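Local coordinates for HD domain-containing protein (Aquifex aeolicus, PDB 2HEK) that is of unknown function but binds zinc and GDP at sites far from each other and, as an HD-domain protein, may act as a dGTPase, at residues 15-18 with 19-23; 225-228 with 229-233; 273-276 with 277-281. One frame throughout, in Å; residues are numbered along the deposited sequence.

Contact 1 of 3, residues 15-18 with 19-23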
loop_
_atom_site.group_PDB
_atom_site.type_symbol
_atom_site.label_atom_id
_atom_site.label_comp_id
_atom_site.label_asym_id
_atom_site.label_seq_id
_atom_site.Cartn_x
_atom_site.Cartn_y
_atom_site.Cartn_z
ATOM N N VAL A 15 12.501 21.051 -4.418
ATOM C CA VAL A 15 12.358 22.275 -5.182
ATOM C C VAL A 15 13.654 23.120 -5.136
ATOM O O VAL A 15 14.214 23.334 -4.058
ATOM C CB VAL A 15 11.194 23.129 -4.612
ATOM C CG1 VAL A 15 10.955 24.371 -5.474
ATOM C CG2 VAL A 15 9.878 22.287 -4.546
ATOM N N GLY A 16 14.091 23.618 -6.298
ATOM C CA GLY A 16 15.261 24.494 -6.421
ATOM C C GLY A 16 14.970 25.944 -6.084
ATOM O O GLY A 16 13.860 26.290 -5.691
ATOM N N GLU A 17 15.956 26.816 -6.250
ATOM C CA GLU A 17 15.801 28.172 -5.739
ATOM C C GLU A 17 14.751 28.990 -6.479
ATOM O O GLU A 17 14.055 29.802 -5.868
ATOM C CB GLU A 17 17.140 28.918 -5.750
ATOM C CG GLU A 17 17.025 30.430 -5.488
ATOM C CD GLU A 17 16.744 30.827 -4.023
ATOM O OE1 GLU A 17 15.638 30.525 -3.482
ATOM O OE2 GLU A 17 17.629 31.492 -3.428
ATOM N N ALA A 18 14.648 28.823 -7.796
ATOM C CA ALA A 18 13.658 29.628 -8.521
ATOM C C ALA A 18 12.244 29.268 -8.050
ATOM O O ALA A 18 11.415 30.148 -7.774
ATOM C CB ALA A 18 13.810 29.471 -10.052
ATOM N N GLY A 19 11.987 27.967 -7.900
ATOM C CA GLY A 19 10.684 27.514 -7.420
ATOM C C GLY A 19 10.360 27.995 -6.024
ATOM O O GLY A 19 9.226 28.423 -5.768
ATOM N N LEU A 20 11.339 27.934 -5.111
ATOM C CA LEU A 20 11.127 28.426 -3.736
ATOM C C LEU A 20 10.742 29.896 -3.673
ATOM O O LEU A 20 9.860 30.287 -2.893
ATOM C CB LEU A 20 12.386 28.220 -2.894
ATOM C CG LEU A 20 12.242 28.461 -1.391
ATOM C CD1 LEU A 20 11.395 27.374 -0.749
ATOM C CD2 LEU A 20 13.608 28.535 -0.726
ATOM N N ARG A 21 11.397 30.717 -4.498
ATOM C CA ARG A 21 11.110 32.163 -4.522
ATOM C C ARG A 21 9.670 32.382 -4.950
ATOM O O ARG A 21 8.926 33.222 -4.378
ATOM C CB ARG A 21 12.075 32.865 -5.488
ATOM C CG ARG A 21 13.529 33.004 -4.981
ATOM C CD ARG A 21 14.390 33.910 -5.938
ATOM N NE ARG A 21 15.526 33.196 -6.545
ATOM C CZ ARG A 21 15.737 33.056 -7.854
ATOM N NH1 ARG A 21 14.898 33.602 -8.737
ATOM N NH2 ARG A 21 16.795 32.369 -8.282
ATOM N N LEU A 22 9.244 31.581 -5.930
ATOM C CA LEU A 22 7.847 31.626 -6.387
ATOM C C LEU A 22 6.884 31.098 -5.334
ATOM O O LEU A 22 5.831 31.692 -5.079
ATOM C CB LEU A 22 7.714 30.856 -7.708
ATOM C CG LEU A 22 8.433 31.485 -8.917
ATOM C CD1 LEU A 22 8.635 30.431 -10.012
ATOM C CD2 LEU A 22 7.644 32.708 -9.450
ATOM N N ILE A 23 7.232 29.968 -4.720
ATOM C CA ILE A 23 6.382 29.406 -3.657
ATOM C C ILE A 23 6.149 30.387 -2.499
ATOM O O ILE A 23 5.033 30.510 -1.974
ATOM C CB ILE A 23 6.979 28.095 -3.150
ATOM C CG1 ILE A 23 6.792 27.051 -4.236
ATOM C CG2 ILE A 23 6.319 27.654 -1.849
ATOM C CD1 ILE A 23 7.706 25.879 -4.068
#
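Gly-16 O, at the N-cap position of helix 17-23, receives Leu-20 N at 3.1 Å in a nearly straight bond (N-H...O 165°) that closes the first helical turn where the chain leaves strand 11-16. Arg-21 N to Glu-17 O and Leu-22 N to Ala-18 O carry the same spacing onward. Val-15 packs against this start from the strand side. Its CG1 stands anti to the backbone N (chi1 -175°), which sets that methyl 3.7 Å from Gly-19 CA and 3.6 Å from Leu-20 N; the bare alpha carbon of Gly-19 admits it. The same methyl meets Ile-23 CD1 at 3.8 Å, one turn further on. On another side of the turn the Arg-21 chain bends at chi3 and crosses Glu-17 at about a right angle. Its NE lies 3.3 Å from Glu-17 CG, and Ala-18 CA sits 4.0 Å above the plane of its guanidinium, over the centre. The carboxylate is turned aside, OE1 remaining 4.1 Å from Arg-21 NE, too far for a salt bridge; Arg-21 NH1 pairs instead with Asp-125. Leu-20 belongs to a GDP pocket that also includes Lys-3 and Asp-24. Around the turn, Val-15 bonds through its backbone to Lys-3 of strand 2-7, Ile-23 leans on Phe-52 and Leu-56 of helix 51-69, and Leu-22 touches helices 74-82 and 117-123.

Contact 2 of 3, residues 225-228 with 229-233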
loop_
_atom_site.group_PDB
_atom_site.type_symbol
_atom_site.label_atom_id
_atom_site.label_comp_id
_atom_site.label_asym_id
_atom_site.label_seq_id
_atom_site.Cartn_x
_atom_site.Cartn_y
_atom_site.Cartn_z
ATOM N N VAL A 225 -24.597 14.543 -5.245
ATOM C CA VAL A 225 -24.599 15.584 -4.203
ATOM C C VAL A 225 -23.495 16.602 -4.434
ATOM O O VAL A 225 -23.741 17.785 -4.266
ATOM C CB VAL A 225 -24.539 14.998 -2.759
ATOM C CG1 VAL A 225 -24.614 16.097 -1.693
ATOM C CG2 VAL A 225 -25.635 13.974 -2.577
ATOM N N VAL A 226 -22.292 16.153 -4.834
ATOM C CA VAL A 226 -21.231 17.076 -5.225
ATOM C C VAL A 226 -21.760 18.065 -6.301
ATOM O O VAL A 226 -21.532 19.273 -6.208
ATOM C CB VAL A 226 -19.965 16.327 -5.736
ATOM C CG1 VAL A 226 -18.986 17.311 -6.383
ATOM C CG2 VAL A 226 -19.286 15.564 -4.553
ATOM N N ARG A 227 -22.495 17.542 -7.289
ATOM C CA ARG A 227 -22.997 18.382 -8.380
ATOM C C ARG A 227 -24.044 19.410 -7.898
ATOM O O ARG A 227 -23.933 20.598 -8.242
ATOM C CB ARG A 227 -23.525 17.538 -9.541
ATOM C CG ARG A 227 -22.407 16.771 -10.362
ATOM C CD ARG A 227 -21.461 17.697 -11.161
ATOM N NE ARG A 227 -22.200 18.667 -11.964
ATOM C CZ ARG A 227 -22.065 20.000 -11.891
ATOM N NH1 ARG A 227 -21.168 20.568 -11.084
ATOM N NH2 ARG A 227 -22.827 20.787 -12.656
ATOM N N ILE A 228 -24.993 18.992 -7.067
ATOM C CA ILE A 228 -26.037 19.958 -6.570
ATOM C C ILE A 228 -25.456 21.053 -5.652
ATOM O O ILE A 228 -25.841 22.238 -5.729
ATOM C CB ILE A 228 -27.322 19.258 -5.965
ATOM C CG1 ILE A 228 -28.453 20.273 -5.673
ATOM C CG2 ILE A 228 -27.021 18.419 -4.705
ATOM C CD1 ILE A 228 -29.004 20.976 -6.951
ATOM N N LEU A 229 -24.507 20.675 -4.800
ATOM C CA LEU A 229 -23.793 21.676 -4.017
ATOM C C LEU A 229 -23.121 22.733 -4.897
ATOM O O LEU A 229 -23.182 23.922 -4.608
ATOM C CB LEU A 229 -22.757 20.998 -3.091
ATOM C CG LEU A 229 -23.386 20.124 -1.981
ATOM C CD1 LEU A 229 -22.318 19.255 -1.248
ATOM C CD2 LEU A 229 -24.156 21.002 -0.978
ATOM N N SER A 230 -22.478 22.304 -5.976
ATOM C CA SER A 230 -21.817 23.218 -6.908
ATOM C C SER A 230 -22.834 24.109 -7.634
ATOM O O SER A 230 -22.578 25.296 -7.848
ATOM C CB SER A 230 -20.983 22.430 -7.922
ATOM O OG SER A 230 -20.313 23.319 -8.804
ATOM N N ILE A 231 -23.979 23.528 -7.997
ATOM C CA ILE A 231 -25.106 24.291 -8.570
ATOM C C ILE A 231 -25.538 25.416 -7.610
ATOM O O ILE A 231 -25.567 26.566 -8.016
ATOM C CB ILE A 231 -26.261 23.367 -8.991
ATOM C CG1 ILE A 231 -25.846 22.516 -10.208
ATOM C CG2 ILE A 231 -27.540 24.139 -9.331
ATOM C CD1 ILE A 231 -26.801 21.387 -10.460
ATOM N N HIS A 232 -25.781 25.098 -6.337
ATOM C CA HIS A 232 -26.074 26.126 -5.318
ATOM C C HIS A 232 -24.962 27.152 -5.134
ATOM O O HIS A 232 -25.223 28.349 -5.076
ATOM C CB HIS A 232 -26.451 25.511 -3.957
ATOM C CG HIS A 232 -27.685 24.665 -3.994
ATOM N ND1 HIS A 232 -28.852 25.081 -4.602
ATOM C CD2 HIS A 232 -27.950 23.444 -3.468
ATOM C CE1 HIS A 232 -29.769 24.138 -4.477
ATOM N NE2 HIS A 232 -29.250 23.139 -3.785
ATOM N N LEU A 233 -23.714 26.688 -5.055
ATOM C CA LEU A 233 -22.584 27.575 -4.872
ATOM C C LEU A 233 -22.444 28.565 -6.030
ATOM O O LEU A 233 -22.223 29.761 -5.828
ATOM C CB LEU A 233 -21.285 26.787 -4.692
ATOM C CG LEU A 233 -20.243 27.885 -4.505
ATOM C CD1 LEU A 233 -19.867 28.165 -3.063
ATOM C CD2 LEU A 233 -19.048 27.623 -5.327
HETATM O O HOH W 1 -21.821 23.923 -11.456
#
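Ile-228 and His-232, one turn apart on helix 224-240, form the close-packed part of this contact, and Arg-227 with Ser-230 the looser, watered part. Ile-228 CG1 lies anti to the backbone N (chi1 -171°) and heads up the helix to within 3.5 Å of His-232 NE2. Beyond it CD1 leans over the imidazole, 4.3 Å from the centroid and 30° off the ring normal, an off-centre CH-pi contact. The ring's rotation is fixed from outside as well, by a bond between His-232 NE2 and Phe-283 N. Val-225 and Leu-229 run side by side in the same direction, Val-225 CG1 to Leu-229 CD1 3.9 Å. By contrast, the Arg-227 chain folds at chi2 and chi3 and brings NH1 only to 3.7 Å from Ser-230 CB. A water links the two: it lies in the guanidinium plane at a weak 3.4 Å from Arg-227 NH1 and bonds to Ser-230 OG at 3.1 Å, while Arg-227 NE pairs with Asp-314 of strand 311-318. Backbone bonds such as His-232 N to Ile-228 O, 2.9 Å, keep the turns regular. This is the i to i+3 and i to i+4 side-chain packing of an alpha helix, here in the HD associated region; Val-225, near the helix start, lines a GDP pocket.

Contact 3 of 3, residues 273-276 with 277-281. With GDP (guanosine-5'-diphosphate), chain G.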
loop_
_atom_site.group_PDB
_atom_site.type_symbol
_atom_site.label_atom_id
_atom_site.label_comp_id
_atom_site.label_asym_id
_atom_site.label_seq_id
_atom_site.Cartn_x
_atom_site.Cartn_y
_atom_site.Cartn_z
ATOM N N ASP A 273 -29.187 30.578 0.368
ATOM C CA ASP A 273 -27.893 30.093 -0.149
ATOM C C ASP A 273 -27.140 29.338 0.929
ATOM O O ASP A 273 -26.717 28.205 0.712
ATOM C CB ASP A 273 -27.007 31.257 -0.598
ATOM C CG ASP A 273 -27.608 32.055 -1.724
ATOM O OD1 ASP A 273 -27.993 33.230 -1.480
ATOM O OD2 ASP A 273 -27.685 31.513 -2.847
ATOM N N PHE A 274 -26.972 29.984 2.083
ATOM C CA PHE A 274 -26.261 29.397 3.204
ATOM C C PHE A 274 -26.896 28.085 3.626
ATOM O O PHE A 274 -26.204 27.108 3.853
ATOM C CB PHE A 274 -26.175 30.356 4.413
ATOM C CG PHE A 274 -25.719 29.675 5.695
ATOM C CD1 PHE A 274 -24.369 29.585 6.015
ATOM C CD2 PHE A 274 -26.648 29.107 6.568
ATOM C CE1 PHE A 274 -23.951 28.947 7.189
ATOM C CE2 PHE A 274 -26.241 28.462 7.746
ATOM C CZ PHE A 274 -24.892 28.378 8.056
ATOM N N GLU A 275 -28.215 28.064 3.751
ATOM C CA GLU A 275 -28.898 26.848 4.181
ATOM C C GLU A 275 -28.710 25.672 3.213
ATOM O O GLU A 275 -28.450 24.539 3.640
ATOM C CB GLU A 275 -30.373 27.132 4.395
ATOM C CG GLU A 275 -30.594 28.048 5.615
ATOM C CD GLU A 275 -32.048 28.383 5.877
ATOM O OE1 GLU A 275 -32.934 27.731 5.268
ATOM O OE2 GLU A 275 -32.295 29.306 6.702
ATOM N N ARG A 276 -28.826 25.964 1.924
ATOM C CA ARG A 276 -28.710 24.955 0.849
ATOM C C ARG A 276 -27.312 24.348 0.775
ATOM O O ARG A 276 -27.141 23.171 0.416
ATOM C CB ARG A 276 -29.033 25.606 -0.502
ATOM C CG ARG A 276 -30.524 25.898 -0.662
ATOM C CD ARG A 276 -30.811 26.810 -1.856
ATOM N NE ARG A 276 -32.260 27.008 -2.000
ATOM C CZ ARG A 276 -32.875 27.539 -3.053
ATOM N NH1 ARG A 276 -32.189 27.938 -4.116
ATOM N NH2 ARG A 276 -34.201 27.666 -3.038
ATOM N N ILE A 277 -26.311 25.168 1.085
ATOM C CA ILE A 277 -24.922 24.728 0.957
ATOM C C ILE A 277 -24.376 24.159 2.269
ATOM O O ILE A 277 -23.745 23.114 2.255
ATOM C CB ILE A 277 -24.004 25.847 0.496
ATOM C CG1 ILE A 277 -24.406 26.338 -0.901
ATOM C CG2 ILE A 277 -22.520 25.342 0.489
ATOM C CD1 ILE A 277 -23.802 27.680 -1.278
ATOM N N PHE A 278 -24.632 24.849 3.385
ATOM C CA PHE A 278 -23.969 24.520 4.651
ATOM C C PHE A 278 -24.839 23.893 5.736
ATOM O O PHE A 278 -24.306 23.345 6.708
ATOM C CB PHE A 278 -23.245 25.752 5.188
ATOM C CG PHE A 278 -22.022 26.111 4.407
ATOM C CD1 PHE A 278 -21.924 27.337 3.779
ATOM C CD2 PHE A 278 -20.964 25.193 4.274
ATOM C CE1 PHE A 278 -20.793 27.675 3.055
ATOM C CE2 PHE A 278 -19.845 25.508 3.546
ATOM C CZ PHE A 278 -19.749 26.761 2.934
ATOM N N GLN A 279 -26.157 23.932 5.578
ATOM C CA GLN A 279 -27.052 23.325 6.569
ATOM C C GLN A 279 -27.776 22.083 6.075
ATOM O O GLN A 279 -28.872 21.773 6.521
ATOM C CB GLN A 279 -28.130 24.314 6.993
ATOM C CG GLN A 279 -27.646 25.447 7.896
ATOM C CD GLN A 279 -28.794 26.196 8.550
ATOM O OE1 GLN A 279 -29.966 25.856 8.344
ATOM N NE2 GLN A 279 -28.699 27.225 9.367
ATOM N N ARG A 280 -27.201 21.383 5.111
ATOM C CA ARG A 280 -27.740 20.139 4.525
ATOM C C ARG A 280 -29.171 20.252 3.996
ATOM O O ARG A 280 -29.927 19.297 4.056
ATOM C CB ARG A 280 -27.619 19.003 5.550
ATOM C CG ARG A 280 -27.029 17.695 4.977
ATOM C CD ARG A 280 -25.505 17.624 4.988
ATOM N NE ARG A 280 -24.978 16.600 4.091
ATOM C CZ ARG A 280 -23.792 16.667 3.497
ATOM N NH1 ARG A 280 -23.005 17.711 3.704
ATOM N NH2 ARG A 280 -23.396 15.687 2.698
ATOM N N LYS A 281 -29.501 21.405 3.428
ATOM C CA LYS A 281 -30.828 21.659 2.855
ATOM C C LYS A 281 -30.732 21.788 1.325
ATOM O O LYS A 281 -31.567 22.447 0.714
ATOM C CB LYS A 281 -31.459 22.912 3.471
ATOM C CG LYS A 281 -31.699 22.844 4.970
ATOM C CD LYS A 281 -32.527 24.026 5.452
ATOM C CE LYS A 281 -32.654 24.067 6.966
ATOM N NZ LYS A 281 -32.707 25.465 7.477
HETATM P PB GDP G . -28.529 12.249 0.565
HETATM O O1B GDP G . -28.161 11.552 -0.738
HETATM O O2B GDP G . -29.955 12.786 0.516
HETATM O O3B GDP G . -28.418 11.262 1.726
HETATM O O3A GDP G . -27.552 13.520 0.794
HETATM P PA GDP G . -26.807 13.900 2.171
HETATM O O1A GDP G . -27.396 13.265 3.402
HETATM O O2A GDP G . -26.791 15.399 2.327
HETATM O "O5'" GDP G . -25.269 13.423 1.995
HETATM C "C5'" GDP G . -24.829 12.394 1.120
HETATM C "C4'" GDP G . -23.444 11.864 1.514
HETATM O "O4'" GDP G . -22.599 12.815 2.193
HETATM C "C3'" GDP G . -23.536 10.671 2.428
HETATM O "O3'" GDP G . -22.650 9.689 1.815
HETATM C "C2'" GDP G . -22.856 11.149 3.675
HETATM O "O2'" GDP G . -22.184 10.028 4.197
HETATM C "C1'" GDP G . -21.845 12.162 3.206
HETATM N N9 GDP G . -21.558 13.221 4.198
HETATM C C8 GDP G . -20.377 13.833 4.387
HETATM N N7 GDP G . -20.467 14.795 5.328
HETATM C C5 GDP G . -21.738 14.797 5.761
HETATM C C6 GDP G . -22.508 15.551 6.767
HETATM O O6 GDP G . -21.926 16.423 7.396
HETATM N N1 GDP G . -23.824 15.315 6.917
HETATM C C2 GDP G . -24.461 14.361 6.203
HETATM N N2 GDP G . -25.802 14.165 6.434
HETATM N N3 GDP G . -23.798 13.616 5.257
HETATM C C4 GDP G . -22.473 13.790 5.010
HETATM O O HOH W 2 -26.580 21.231 1.904
#
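Residues 273-276 and 277-281 meet where helix 271-278 runs out, a local contact at a helix C-terminus from which the chain turns into a GDP pocket. Glu-275 O accepts Gln-279 N at 3.1 Å from above its carbonyl plane and, weakly, Lys-281 N, while Arg-280 between them adopts left-handed backbone angles. Phe-278 CB lies over the Phe-274 ring, 4.2 Å from its centroid, as a CH-pi contact. At the edge of that ring Gln-279 NE2 comes within 3.2 Å of Phe-274 CE2, in the ring plane, with the amide turned 81° against it. Gln-279 CG stands anti to its carbonyl carbon (chi1 -73°), and the extended chain lies alongside Glu-275, carboxylate and amide planes only 5° apart. Lys-281 NZ ties both ends together, 2.9 Å from Gln-279 OE1 and, in a salt bridge whose hydrogen bond is weak, 3.2 Å from Glu-275 OE1. The end of this helix, within the HD associated region, presents Arg-280 to the nucleotide. Arg-280 NH2 gives GDP O5' an almost straight bond of 3.0 Å, Arg-280 NE a weak, bent one to GDP O2A at 2.8 Å, and one guanidinium face covers the guanine near C4; Leu-42 O also holds NH2. A leucine in its place would probably leave O2A and O5' without these donors and the guanine without the flat group over its face. His-282 and, from a second subunit, Lys-3, Asp-24, Gln-29 and Arg-32 grip the same GDP.

Overall arrangement
Contacts 2 and 3 are neighbours, with centres 10 Å apart: helices 224-240 and 271-278 pack together through His-232 CB and Ile-277 CG1 at 3.8 Å, and Val-225 and Arg-280 border one GDP. Contact 1 is remote within the chain, its centre 36 Å from that of contact 2 and 40 Å from that of contact 3, and across the chain's centre from contact 2. The assembly brings the two regions together. The GDP beside contacts 2 and 3 is completed by a second subunit, through residues of the same pocket that Leu-20 of contact 1 lines. The zinc site of His-54, Asp-85 and Asp-161 is separate from these nucleotide pockets.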